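Local coordinates for protein antibiotic biosynthesis monooxygenase (Thermus thermophilus, PDB 1IUJ) that is of unproven function, binds zinc and, as a member of the antibiotic biosynthesis monooxygenase family, may act as a monooxygenase, at residues 14-25 with 74-85. Sequence-based numbering, arbitrary orientation.
Sequences YAEQFEEAFRQR and GHARSGTLPKEA. With ZN (zinc ion), chain I.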
loop_
_atom_site.group_PDB
_atom_site.type_symbol
_atom_site.label_atom_id
_atom_site.label_comp_id
_atom_site.label_asym_id
_atom_site.label_seq_id
_atom_site.Cartn_x
_atom_site.Cartn_y
_atom_site.Cartn_z
ATOM N N TYR B 14 0.342 18.767 -11.550
ATOM C CA TYR B 14 0.454 17.726 -12.575
ATOM C C TYR B 14 -0.302 16.434 -12.240
ATOM O O TYR B 14 -0.228 15.434 -12.993
ATOM C CB TYR B 14 1.928 17.380 -12.827
ATOM C CG TYR B 14 2.715 18.516 -13.423
ATOM C CD1 TYR B 14 3.262 19.524 -12.623
ATOM C CD2 TYR B 14 2.876 18.605 -14.792
ATOM C CE1 TYR B 14 3.988 20.561 -13.155
ATOM C CE2 TYR B 14 3.601 19.648 -15.354
ATOM C CZ TYR B 14 4.131 20.626 -14.554
ATOM O OH TYR B 14 4.834 21.658 -15.117
ATOM N N ALA B 15 -1.028 16.458 -11.120
ATOM C CA ALA B 15 -1.752 15.289 -10.635
ATOM C C ALA B 15 -2.724 14.701 -11.670
ATOM O O ALA B 15 -2.750 13.495 -11.886
ATOM C CB ALA B 15 -2.489 15.630 -9.341
ATOM N N GLU B 16 -3.528 15.557 -12.304
ATOM C CA GLU B 16 -4.442 15.103 -13.348
ATOM C C GLU B 16 -3.736 14.454 -14.558
ATOM O O GLU B 16 -4.145 13.388 -15.050
ATOM C CB GLU B 16 -5.371 16.256 -13.763
ATOM C CG GLU B 16 -6.272 15.945 -14.945
ATOM C CD GLU B 16 -7.151 17.124 -15.343
ATOM O OE1 GLU B 16 -6.892 18.260 -14.874
ATOM O OE2 GLU B 16 -8.105 16.911 -16.126
ATOM N N GLN B 17 -2.672 15.091 -15.041
ATOM C CA GLN B 17 -1.928 14.543 -16.149
ATOM C C GLN B 17 -1.274 13.216 -15.759
ATOM O O GLN B 17 -1.272 12.278 -16.564
ATOM C CB GLN B 17 -0.882 15.531 -16.666
ATOM C CG GLN B 17 -0.343 15.140 -18.027
ATOM C CD GLN B 17 0.983 15.787 -18.347
ATOM O OE1 GLN B 17 1.320 16.827 -17.791
ATOM N NE2 GLN B 17 1.749 15.160 -19.236
ATOM N N PHE B 18 -0.745 13.151 -14.529
ATOM C CA PHE B 18 -0.166 11.922 -14.004
ATOM C C PHE B 18 -1.225 10.825 -14.000
ATOM O O PHE B 18 -0.972 9.722 -14.465
ATOM C CB PHE B 18 0.382 12.138 -12.582
ATOM C CG PHE B 18 0.802 10.874 -11.912
ATOM C CD1 PHE B 18 2.062 10.372 -12.130
ATOM C CD2 PHE B 18 -0.085 10.162 -11.088
ATOM C CE1 PHE B 18 2.472 9.190 -11.535
ATOM C CE2 PHE B 18 0.297 8.978 -10.485
ATOM C CZ PHE B 18 1.590 8.485 -10.710
ATOM N N GLU B 19 -2.415 11.134 -13.488
ATOM C CA GLU B 19 -3.479 10.129 -13.430
ATOM C C GLU B 19 -3.898 9.643 -14.827
ATOM O O GLU B 19 -4.125 8.445 -15.029
ATOM C CB GLU B 19 -4.684 10.664 -12.644
ATOM C CG GLU B 19 -4.443 10.740 -11.135
ATOM C CD GLU B 19 -5.674 11.144 -10.349
ATOM O OE1 GLU B 19 -6.817 10.909 -10.824
ATOM O OE2 GLU B 19 -5.497 11.678 -9.239
ATOM N N GLU B 20 -3.975 10.588 -15.769
ATOM C CA GLU B 20 -4.405 10.331 -17.148
ATOM C C GLU B 20 -3.359 9.452 -17.796
ATOM O O GLU B 20 -3.686 8.451 -18.433
ATOM C CB GLU B 20 -4.520 11.660 -17.921
ATOM C CG GLU B 20 -5.746 11.814 -18.827
ATOM C CD GLU B 20 -6.019 13.274 -19.246
ATOM O OE1 GLU B 20 -6.708 13.499 -20.283
ATOM O OE2 GLU B 20 -5.543 14.210 -18.558
ATOM N N ALA B 21 -2.092 9.807 -17.589
ATOM C CA ALA B 21 -0.974 9.016 -18.079
ATOM C C ALA B 21 -0.953 7.615 -17.451
ATOM O O ALA B 21 -0.758 6.620 -18.152
ATOM C CB ALA B 21 0.356 9.754 -17.858
ATOM N N PHE B 22 -1.177 7.513 -16.143
ATOM C CA PHE B 22 -1.172 6.205 -15.498
ATOM C C PHE B 22 -2.381 5.285 -15.741
ATOM O O PHE B 22 -2.318 4.061 -15.511
ATOM C CB PHE B 22 -0.870 6.264 -14.006
ATOM C CG PHE B 22 -0.307 4.984 -13.520
ATOM C CD1 PHE B 22 1.043 4.871 -13.206
ATOM C CD2 PHE B 22 -1.118 3.835 -13.486
ATOM C CE1 PHE B 22 1.547 3.643 -12.800
ATOM C CE2 PHE B 22 -0.618 2.589 -13.098
ATOM C CZ PHE B 22 0.720 2.506 -12.756
ATOM N N ARG B 23 -3.480 5.872 -16.184
ATOM C CA ARG B 23 -4.626 5.077 -16.596
ATOM C C ARG B 23 -4.194 4.152 -17.739
ATOM O O ARG B 23 -4.595 2.971 -17.799
ATOM C CB ARG B 23 -5.751 6.013 -17.015
ATOM C CG ARG B 23 -7.039 5.334 -17.444
ATOM C CD ARG B 23 -8.176 6.314 -17.597
ATOM N NE ARG B 23 -9.189 6.178 -16.542
ATOM C CZ ARG B 23 -9.218 6.862 -15.391
ATOM N NH1 ARG B 23 -10.210 6.641 -14.528
ATOM N NH2 ARG B 23 -8.278 7.767 -15.089
ATOM N N GLN B 24 -3.353 4.684 -18.621
ATOM C CA GLN B 24 -2.813 3.891 -19.731
ATOM C C GLN B 24 -1.895 2.742 -19.294
ATOM O O GLN B 24 -1.949 1.660 -19.864
ATOM C CB GLN B 24 -2.144 4.790 -20.755
ATOM C CG GLN B 24 -3.109 5.207 -21.850
ATOM C CD GLN B 24 -3.101 6.693 -22.088
ATOM O OE1 GLN B 24 -2.526 7.164 -23.074
ATOM N NE2 GLN B 24 -3.754 7.441 -21.201
ATOM N N ARG B 25 -1.074 2.962 -18.268
ATOM C CA ARG B 25 -0.177 1.929 -17.768
ATOM C C ARG B 25 -0.945 0.766 -17.163
ATOM O O ARG B 25 -0.554 -0.394 -17.335
ATOM C CB ARG B 25 0.783 2.505 -16.736
ATOM C CG ARG B 25 1.917 3.281 -17.321
ATOM C CD ARG B 25 2.880 3.795 -16.271
ATOM N NE ARG B 25 3.366 2.778 -15.333
ATOM C CZ ARG B 25 4.574 2.823 -14.772
ATOM N NH1 ARG B 25 5.372 3.810 -15.141
ATOM N NH2 ARG B 25 4.998 1.882 -13.897
ATOM N N GLY B 74 4.406 1.241 -21.242
ATOM C CA GLY B 74 3.736 1.869 -20.114
ATOM C C GLY B 74 4.583 3.031 -19.625
ATOM O O GLY B 74 4.068 4.099 -19.314
ATOM N N HIS B 75 5.893 2.847 -19.608
ATOM C CA HIS B 75 6.783 3.940 -19.226
ATOM C C HIS B 75 6.866 5.122 -20.216
ATOM O O HIS B 75 7.398 6.190 -19.884
ATOM C CB HIS B 75 8.134 3.397 -18.791
ATOM C CG HIS B 75 8.093 2.812 -17.421
ATOM N ND1 HIS B 75 7.376 1.672 -17.127
ATOM C CD2 HIS B 75 8.607 3.254 -16.249
ATOM C CE1 HIS B 75 7.458 1.433 -15.829
ATOM N NE2 HIS B 75 8.226 2.359 -15.280
ATOM N N ALA B 76 6.298 4.978 -21.412
ATOM C CA ALA B 76 6.100 6.166 -22.258
ATOM C C ALA B 76 5.152 7.209 -21.621
ATOM O O ALA B 76 4.882 8.244 -22.241
ATOM C CB ALA B 76 5.647 5.786 -23.676
ATOM N N ARG B 77 4.697 6.944 -20.381
ATOM C CA ARG B 77 3.881 7.864 -19.557
ATOM C C ARG B 77 4.616 9.130 -19.091
ATOM O O ARG B 77 4.615 10.134 -19.804
ATOM C CB ARG B 77 3.274 7.156 -18.334
ATOM C CG ARG B 77 4.171 6.125 -17.628
ATOM C CD ARG B 77 5.239 6.671 -16.694
ATOM N NE ARG B 77 6.554 6.651 -17.337
ATOM C CZ ARG B 77 7.724 6.848 -16.727
ATOM N NH1 ARG B 77 8.849 6.802 -17.438
ATOM N NH2 ARG B 77 7.779 7.096 -15.425
ATOM N N SER B 78 5.211 9.083 -17.894
ATOM C CA SER B 78 6.027 10.168 -17.337
ATOM C C SER B 78 7.303 10.393 -18.155
ATOM O O SER B 78 8.185 11.180 -17.775
ATOM C CB SER B 78 6.343 9.933 -15.843
ATOM O OG SER B 78 7.711 10.199 -15.530
ATOM N N GLY B 79 7.397 9.678 -19.271
ATOM C CA GLY B 79 8.187 10.147 -20.386
ATOM C C GLY B 79 7.569 11.462 -20.837
ATOM O O GLY B 79 8.296 12.416 -21.129
ATOM N N THR B 80 6.234 11.518 -20.885
ATOM C CA THR B 80 5.536 12.737 -21.314
ATOM C C THR B 80 5.422 13.750 -20.183
ATOM O O THR B 80 5.280 14.948 -20.444
ATOM C CB THR B 80 4.124 12.472 -21.950
ATOM O OG1 THR B 80 3.237 11.888 -20.988
ATOM C CG2 THR B 80 4.180 11.435 -23.068
ATOM N N LEU B 81 5.463 13.276 -18.934
ATOM C CA LEU B 81 5.490 14.177 -17.785
ATOM C C LEU B 81 6.872 14.817 -17.654
ATOM O O LEU B 81 7.884 14.114 -17.546
ATOM C CB LEU B 81 5.131 13.440 -16.488
ATOM C CG LEU B 81 3.689 13.362 -15.966
ATOM C CD1 LEU B 81 3.072 14.731 -15.721
ATOM C CD2 LEU B 81 2.773 12.500 -16.843
ATOM N N PRO B 82 6.924 16.146 -17.644
ATOM C CA PRO B 82 8.202 16.859 -17.520
ATOM C C PRO B 82 8.947 16.531 -16.221
ATOM O O PRO B 82 8.306 16.237 -15.214
ATOM C CB PRO B 82 7.783 18.333 -17.536
ATOM C CG PRO B 82 6.352 18.329 -17.158
ATOM C CD PRO B 82 5.775 17.070 -17.745
ATOM N N LYS B 83 10.279 16.577 -16.240
ATOM C CA LYS B 83 11.058 16.350 -15.012
ATOM C C LYS B 83 10.583 17.248 -13.871
ATOM O O LYS B 83 10.609 16.868 -12.699
ATOM C CB LYS B 83 12.554 16.561 -15.250
ATOM C CG LYS B 83 13.417 15.420 -14.721
ATOM C CD LYS B 83 14.268 15.815 -13.528
ATOM C CE LYS B 83 15.111 14.624 -13.074
ATOM N NZ LYS B 83 16.404 14.996 -12.423
ATOM N N GLU B 84 10.134 18.448 -14.235
ATOM C CA GLU B 84 9.715 19.453 -13.272
ATOM C C GLU B 84 8.458 19.059 -12.506
ATOM O O GLU B 84 8.169 19.648 -11.471
ATOM C CB GLU B 84 9.475 20.781 -13.993
ATOM C CG GLU B 84 10.740 21.413 -14.568
ATOM C CD GLU B 84 11.190 20.838 -15.900
ATOM O OE1 GLU B 84 12.233 21.307 -16.403
ATOM O OE2 GLU B 84 10.526 19.925 -16.445
ATOM N N ALA B 85 7.716 18.084 -13.022
ATOM C CA ALA B 85 6.476 17.636 -12.403
ATOM C C ALA B 85 6.735 16.966 -11.047
ATOM O O ALA B 85 5.822 16.837 -10.249
ATOM C CB ALA B 85 5.728 16.672 -13.310
HETATM ZN ZN ZN I . 8.905 2.476 -13.376
HETATM O O HOH W 1 7.861 4.502 -12.713
#
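Arg25 and His75 meet because each sets CG anti to its own carbonyl carbon (chi1 -78° and -76°), and Arg25 then bends at chi3 to bring its guanidinium across the imidazole. NH1 of Arg25 lies over the centre of the His75 ring, 3.2 Å from NE2 of His75, but the planes are inclined by 44°, so the overlap is no parallel stack. No hydrogen bond joins that pair: NE2 has given its lone pair to zinc at 2.0 Å, which also binds a water. ND1 of His75, the other ring nitrogen, is hydrogen-bonded to the carbonyl of Phe71, whose ring also stacks on the imidazole, fixing its rotation. The carbonyl of His75 takes two donors from the folded Arg77 side chain, NE at 2.7 Å and NH1 at 2.9 Å; O lies in the guanidinium plane, yet only NH1 reaches a lone pair.

Toward the start of the helix, methyl and ring contacts take over. The two methyls of Leu81 lie over one face of the Gln17 amide, CD1 3.4 Å from OE1 of Gln17 and CD2 toward NE2, and CD2 also reaches CB of Ala21 at 3.8 Å. Tyr14 receives CB of Ala85 over one ring face, a CH-pi contact of 3.8 Å to the centroid, while CG of Pro82 approaches Tyr14 CE2 obliquely at 3.5 Å. With no hydrogen bond between the segments, side-chain packing joins helix 15-29, which packs on the antiparallel sheet of a ferredoxin-like dimeric alpha-beta barrel subunit, to the loop after helix 69-74, with the zinc-binding His75 at one end.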